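Local coordinates for uncharacterized protein (Mycobacterium avium subsp. paratuberculosis, PDB 4R9Z), which probably hydrolyses fatty acyl-CoA thioesters, as a double hot-dog thioesterase of the TesB type, at residues V11-L15 and L194-M198; S199-T204 and V267-M271. One frame throughout, in Å; residues are numbered along the deposited sequence.

Contact 1. Residues V11-L15 and L194-M198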
ATOM      1  N   VAL B  11     -12.907   8.806  21.636  1.00 56.35           N
ATOM      2  CA  VAL B  11     -12.485   8.155  20.401  1.00 57.67           C
ATOM      3  C   VAL B  11     -13.380   6.966  20.088  1.00 50.85           C
ATOM      4  O   VAL B  11     -13.914   6.856  18.983  1.00 54.09           O
ATOM      5  CB  VAL B  11     -11.017   7.689  20.467  1.00 54.39           C
ATOM      6  CG1 VAL B  11     -10.698   6.752  19.311  1.00 44.83           C
ATOM      7  CG2 VAL B  11     -10.083   8.889  20.469  1.00 47.88           C
ATOM      8  N   LEU B  12     -13.553   6.090  21.070  1.00 51.83           N
ATOM      9  CA  LEU B  12     -14.385   4.903  20.911  1.00 49.95           C
ATOM     10  C   LEU B  12     -15.804   5.267  20.483  1.00 52.72           C
ATOM     11  O   LEU B  12     -16.424   4.556  19.692  1.00 59.05           O
ATOM     12  CB  LEU B  12     -14.416   4.100  22.208  1.00 39.79           C
ATOM     13  CG  LEU B  12     -13.096   3.445  22.602  1.00 40.66           C
ATOM     14  CD1 LEU B  12     -13.245   2.743  23.933  1.00 54.44           C
ATOM     15  CD2 LEU B  12     -12.660   2.462  21.527  1.00 47.54           C
ATOM     16  N   ALA B  13     -16.313   6.371  21.019  1.00 47.43           N
ATOM     17  CA  ALA B  13     -17.637   6.857  20.656  1.00 46.91           C
ATOM     18  C   ALA B  13     -17.706   7.221  19.173  1.00 51.99           C
ATOM     19  O   ALA B  13     -18.615   6.790  18.464  1.00 46.43           O
ATOM     20  CB  ALA B  13     -18.015   8.050  21.513  1.00 49.52           C
ATOM     21  N   THR B  14     -16.742   8.009  18.705  1.00 53.82           N
ATOM     22  CA  THR B  14     -16.718   8.438  17.309  1.00 49.03           C
ATOM     23  C   THR B  14     -16.492   7.257  16.367  1.00 46.67           C
ATOM     24  O   THR B  14     -16.908   7.290  15.211  1.00 46.76           O
ATOM     25  CB  THR B  14     -15.628   9.502  17.051  1.00 50.74           C
ATOM     26  OG1 THR B  14     -14.357   9.021  17.505  1.00 44.96           O
ATOM     27  CG2 THR B  14     -15.970  10.800  17.763  1.00 41.45           C
ATOM     28  N   LEU B  15     -15.831   6.216  16.863  1.00 47.59           N
ATOM     29  CA  LEU B  15     -15.589   5.029  16.057  1.00 41.50           C
ATOM     30  C   LEU B  15     -16.839   4.170  15.917  1.00 50.12           C
ATOM     31  O   LEU B  15     -16.910   3.313  15.038  1.00 60.39           O
ATOM     32  CB  LEU B  15     -14.444   4.207  16.639  1.00 37.30           C
ATOM     33  CG  LEU B  15     -13.096   4.930  16.572  1.00 45.62           C
ATOM     34  CD1 LEU B  15     -11.958   4.008  16.968  1.00 43.94           C
ATOM     35  CD2 LEU B  15     -12.869   5.507  15.183  1.00 41.04           C
ATOM     36  N   LEU B 194      -8.119   0.359  15.466  1.00 40.89           N
ATOM     37  CA  LEU B 194      -7.376   1.163  16.426  1.00 41.78           C
ATOM     38  C   LEU B 194      -5.887   1.039  16.168  1.00 40.12           C
ATOM     39  O   LEU B 194      -5.135   2.000  16.319  1.00 39.68           O
ATOM     40  CB  LEU B 194      -7.695   0.742  17.857  1.00 43.29           C
ATOM     41  CG  LEU B 194      -9.043   1.207  18.398  1.00 47.40           C
ATOM     42  CD1 LEU B 194      -9.379   0.451  19.671  1.00 46.02           C
ATOM     43  CD2 LEU B 194      -9.006   2.705  18.649  1.00 39.31           C
ATOM     44  N   VAL B 195      -5.468  -0.158  15.777  1.00 39.29           N
ATOM     45  CA  VAL B 195      -4.107  -0.369  15.323  1.00 41.19           C
ATOM     46  C   VAL B 195      -3.823   0.531  14.124  1.00 43.58           C
ATOM     47  O   VAL B 195      -2.855   1.290  14.124  1.00 48.33           O
ATOM     48  CB  VAL B 195      -3.860  -1.827  14.946  1.00 41.14           C
ATOM     49  CG1 VAL B 195      -2.576  -1.946  14.145  1.00 35.59           C
ATOM     50  CG2 VAL B 195      -3.793  -2.674  16.198  1.00 35.94           C
ATOM     51  N   ALA B 196      -4.678   0.452  13.111  1.00 36.94           N
ATOM     52  CA  ALA B 196      -4.548   1.308  11.938  1.00 36.27           C
ATOM     53  C   ALA B 196      -4.578   2.784  12.320  1.00 35.84           C
ATOM     54  O   ALA B 196      -3.778   3.573  11.820  1.00 38.13           O
ATOM     55  CB  ALA B 196      -5.644   0.997  10.931  1.00 37.76           C
ATOM     56  N   TYR B 197      -5.507   3.143  13.203  1.00 41.65           N
ATOM     57  CA  TYR B 197      -5.646   4.509  13.716  1.00 35.82           C
ATOM     58  C   TYR B 197      -4.310   5.048  14.233  1.00 37.24           C
ATOM     59  O   TYR B 197      -3.853   6.110  13.816  1.00 37.73           O
ATOM     60  CB  TYR B 197      -6.700   4.538  14.831  1.00 27.91           C
ATOM     61  CG  TYR B 197      -7.286   5.894  15.176  1.00 34.79           C
ATOM     62  CD1 TYR B 197      -6.503   7.043  15.193  1.00 34.75           C
ATOM     63  CD2 TYR B 197      -8.633   6.018  15.504  1.00 36.94           C
ATOM     64  CE1 TYR B 197      -7.043   8.274  15.516  1.00 36.75           C
ATOM     65  CE2 TYR B 197      -9.183   7.247  15.830  1.00 33.44           C
ATOM     66  CZ  TYR B 197      -8.383   8.371  15.836  1.00 40.19           C
ATOM     67  OH  TYR B 197      -8.926   9.594  16.157  1.00 42.89           O
ATOM     68  N   MET B 198      -3.703   4.312  15.157  1.00 42.03           N
ATOM     69  CA  MET B 198      -2.466   4.738  15.799  1.00 43.84           C
ATOM     70  C   MET B 198      -1.266   4.618  14.852  1.00 41.22           C
ATOM     71  O   MET B 198      -0.362   5.453  14.884  1.00 43.57           O
ATOM     72  CB  MET B 198      -2.242   3.931  17.085  1.00 42.60           C
ATOM     73  CG  MET B 198      -1.041   3.000  17.085  1.00 48.58           C
ATOM     74  SD  MET B 198       0.488   3.840  17.529  1.00 54.95           S
ATOM     75  CE  MET B 198      -0.133   4.995  18.742  1.00 50.39           C
TER

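Contact 2. Residues S199-T204 and V267-M271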
ATOM      1  N   SER B 199      -1.270   3.593  14.004  1.00 33.68           N
ATOM      2  CA  SER B 199      -0.189   3.370  13.046  1.00 35.81           C
ATOM      3  C   SER B 199      -0.007   4.554  12.106  1.00 36.65           C
ATOM      4  O   SER B 199       1.089   4.799  11.606  1.00 45.50           O
ATOM      5  CB  SER B 199      -0.450   2.106  12.226  1.00 37.38           C
ATOM      6  OG  SER B 199      -1.497   2.323  11.295  1.00 33.06           O
ATOM      7  N   ALA B 200      -1.094   5.266  11.845  1.00 28.94           N
ATOM      8  CA  ALA B 200      -1.061   6.406  10.948  1.00 32.03           C
ATOM      9  C   ALA B 200      -0.604   7.698  11.626  1.00 40.07           C
ATOM     10  O   ALA B 200       0.254   8.406  11.097  1.00 48.43           O
ATOM     11  CB  ALA B 200      -2.431   6.603  10.308  1.00 26.94           C
ATOM     12  N   VAL B 201      -1.186   8.010  12.781  1.00 37.85           N
ATOM     13  CA  VAL B 201      -0.957   9.305  13.426  1.00 34.28           C
ATOM     14  C   VAL B 201       0.437   9.482  14.033  1.00 34.82           C
ATOM     15  O   VAL B 201       0.876  10.609  14.251  1.00 39.23           O
ATOM     16  CB  VAL B 201      -1.993   9.569  14.545  1.00 33.83           C
ATOM     17  CG1 VAL B 201      -3.400   9.581  13.976  1.00 34.02           C
ATOM     18  CG2 VAL B 201      -1.869   8.530  15.648  1.00 44.50           C
ATOM     19  N   THR B 202       1.138   8.383  14.294  1.00 30.11           N
ATOM     20  CA  THR B 202       2.462   8.462  14.911  1.00 37.84           C
ATOM     21  C   THR B 202       3.586   8.436  13.888  1.00 40.93           C
ATOM     22  O   THR B 202       4.762   8.500  14.240  1.00 38.87           O
ATOM     23  CB  THR B 202       2.691   7.320  15.903  1.00 38.99           C
ATOM     24  OG1 THR B 202       2.536   6.060  15.239  1.00 37.28           O
ATOM     25  CG2 THR B 202       1.714   7.426  17.048  1.00 42.56           C
ATOM     26  N   LEU B 203       3.234   8.311  12.632  1.00 43.33           N
ATOM     27  CA  LEU B 203       4.198   8.039  11.605  1.00 38.48           C
ATOM     28  C   LEU B 203       4.750   9.244  10.890  1.00 35.54           C
ATOM     29  O   LEU B 203       5.564   9.115  10.038  1.00 38.16           O
ATOM     30  CB  LEU B 203       3.637   7.048  10.621  1.00 32.30           C
ATOM     31  CG  LEU B 203       4.633   6.040  10.149  1.00 30.22           C
ATOM     32  CD1 LEU B 203       5.304   5.423  11.323  1.00 29.31           C
ATOM     33  CD2 LEU B 203       3.979   4.979   9.313  1.00 37.39           C
ATOM     34  N   THR B 204       4.263  10.402  11.221  1.00 41.95           N
ATOM     35  CA  THR B 204       4.876  11.604  10.774  1.00 40.76           C
ATOM     36  C   THR B 204       6.259  11.874  11.292  1.00 49.12           C
ATOM     37  O   THR B 204       7.063  12.398  10.578  1.00 52.15           O
ATOM     38  CB  THR B 204       4.045  12.784  11.172  1.00 45.18           C
ATOM     39  OG1 THR B 204       3.515  12.553  12.479  1.00 56.68           O
ATOM     40  CG2 THR B 204       2.957  12.924  10.209  1.00 56.60           C
ATOM     41  N   VAL B 267       3.335  -1.623   7.877  1.00 29.81           N
ATOM     42  CA  VAL B 267       2.734  -0.331   7.542  1.00 27.66           C
ATOM     43  C   VAL B 267       3.609   0.495   6.601  1.00 25.74           C
ATOM     44  O   VAL B 267       4.834   0.490   6.717  1.00 32.98           O
ATOM     45  CB  VAL B 267       2.466   0.509   8.817  1.00 24.34           C
ATOM     46  CG1 VAL B 267       1.733   1.788   8.474  1.00 25.20           C
ATOM     47  CG2 VAL B 267       1.662  -0.283   9.828  1.00 32.73           C
ATOM     48  N   LYS B 268       2.975   1.195   5.663  1.00 27.13           N
ATOM     49  CA  LYS B 268       3.674   2.158   4.817  1.00 24.99           C
ATOM     50  C   LYS B 268       2.846   3.428   4.662  1.00 24.47           C
ATOM     51  O   LYS B 268       1.628   3.365   4.521  1.00 29.16           O
ATOM     52  CB  LYS B 268       3.977   1.563   3.443  1.00 24.18           C
ATOM     53  CG  LYS B 268       5.045   2.325   2.674  1.00 26.26           C
ATOM     54  CD  LYS B 268       6.438   1.978   3.171  1.00 27.14           C
ATOM     55  CE  LYS B 268       6.882   0.618   2.665  1.00 27.42           C
ATOM     56  NZ  LYS B 268       8.221   0.244   3.203  1.00 41.15           N
ATOM     57  N   GLN B 269       3.507   4.581   4.678  1.00 24.38           N
ATOM     58  CA  GLN B 269       2.803   5.852   4.578  1.00 27.94           C
ATOM     59  C   GLN B 269       3.560   6.859   3.720  1.00 26.83           C
ATOM     60  O   GLN B 269       4.770   7.033   3.861  1.00 27.30           O
ATOM     61  CB  GLN B 269       2.562   6.440   5.971  1.00 33.84           C
ATOM     62  CG  GLN B 269       1.790   7.752   5.962  1.00 28.94           C
ATOM     63  CD  GLN B 269       1.582   8.317   7.351  1.00 37.21           C
ATOM     64  OE1 GLN B 269       1.930   9.465   7.624  1.00 40.10           O
ATOM     65  NE2 GLN B 269       1.018   7.509   8.242  1.00 41.45           N
ATOM     66  N   GLU B 270       2.831   7.538   2.842  1.00 23.63           N
ATOM     67  CA  GLU B 270       3.416   8.576   2.010  1.00 25.87           C
ATOM     68  C   GLU B 270       2.808   9.911   2.412  1.00 29.63           C
ATOM     69  O   GLU B 270       1.591  10.021   2.576  1.00 24.24           O
ATOM     70  CB  GLU B 270       3.178   8.278   0.528  1.00 25.79           C
ATOM     71  CG  GLU B 270       3.851   9.240  -0.442  1.00 26.44           C
ATOM     72  CD  GLU B 270       3.594   8.872  -1.895  1.00 34.66           C
ATOM     73  OE1 GLU B 270       2.434   8.537  -2.230  1.00 35.09           O
ATOM     74  OE2 GLU B 270       4.551   8.910  -2.702  1.00 36.91           O
ATOM     75  N   MET B 271       3.655  10.917   2.599  1.00 29.78           N
ATOM     76  CA  MET B 271       3.165  12.224   3.013  1.00 29.11           C
ATOM     77  C   MET B 271       3.788  13.364   2.209  1.00 28.69           C
ATOM     78  O   MET B 271       4.920  13.262   1.732  1.00 28.86           O
ATOM     79  CB  MET B 271       3.415  12.433   4.508  1.00 28.72           C
ATOM     80  CG  MET B 271       4.874  12.530   4.908  1.00 32.82           C
ATOM     81  SD  MET B 271       5.124  12.067   6.636  1.00 56.43           S
ATOM     82  CE  MET B 271       5.019  10.282   6.532  1.00 31.07           C
TER

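Contact 1. Residues V11-L15 and L194-M198
Tyr197 offers the one aromatic ring of this contact, and Leu15 meets it at the edge: methyl CD2 of Leu15 lies near the ring plane, 4.1 Å from CE2 of Tyr197. Val11 reaches the same ring carbon obliquely, its CG1 standing 3.8 Å from Tyr197 CE2. That branch of Val11 is set anti to the backbone N (chi1 167°), which aims it at the tyrosine. Elsewhere the ring packs edge-to-face with Trp158 and meets His41 with planes at about 70°. One turn earlier, Leu194 works with its two methyls apart: CD2 touches Leu15 CD1 at 3.6 Å, whereas CD1 is 4.3 Å from CD2 of Leu12. The two helical segments are steeply inclined, at 114°, and their axes come no closer than 12.9 Å, so the backbones stay apart and side chains alone bridge the gap. Within helix 8-15, the carbonyl O of Val11 accepts both Leu15 N and Thr14 OG1, the latter at 2.7 Å from Val11 O.

Chemically, the contact between 11-15 and 194-198 is apolar, with no hydrogen bond across it, consistent with packing that keeps water out. The polar end of Tyr197 is served from outside, its OH being hydrogen-bonded to His41 ND1, which ties the buried ring to helix 39-52.

Contact 2. Residues S199-T204 and V267-M271
Contact 2 is a buried helix-to-sheet packing, pinned by a single side-chain-to-backbone hydrogen bond: the last turn of helix 188-201 and the loop after it lie against strand 263-272. Val267, Gln269 and Met271, every second residue of the strand, direct their side chains at this cover, and Gln269 carries the polar bond. Its CG is anti to the backbone N (chi1 -178°) and the chain beyond is extended, so the amide reaches out to the helix end. There NE2 of Gln269 donates to Ala200 O at 3.1 Å, nearly straight at 172°; the donor lies in the carbonyl plane on a lone pair, and the acceptor is almost in the plane of the amide.

Ala200 O is also gripped by Gln219 NE2 from strand 218-226, while Gln269 NE2 has a weak second bond to His222 ND1. The glutamine amide is thus held within a polar cluster where the helix gives out.

Apolar contacts make up the rest. Leu203 CB lies over the amide face, 3.6 Å from Gln269 NE2, and on the same side its CD2 runs along the aliphatic part of the chain to Gln269 CB at 3.9 Å; the same methyl is 4.0 Å from Val267 CG1, the leucine and valine side chains passing alongside one another and pointing opposite ways. The other branch, Val267 CG2, meets Ser199 CB at 4.0 Å. Farther along, Met271 bends at chi3 to bring CE within 3.7 Å of Leu203 O, with SD beside the backbone of Thr204.

A long helix cradled by a curved antiparallel sheet defines the hot-dog fold, and this contact joins helix to sheet in the C-terminal hot-dog unit.

How the contacts relate
The two contacts follow one another along a single helix, 188-201, with contact 1 on residues 194-198 and contact 2 beginning at residue 199. Their centres are about 15 Å apart, and beyond adjoining in the sequence they do not touch. Both segments of contact 1 precede those of contact 2 along the chain: the first spans 178 intervening residues to bring the N-terminal helix 8-15 across to the second half of the chain, while the second spans 62, within that half. The same helix therefore serves two levels of organisation, packing on strand 263-272 inside its own hot-dog unit and on the N-terminal helix outside it, as befits a double hot-dog protein built as one chain.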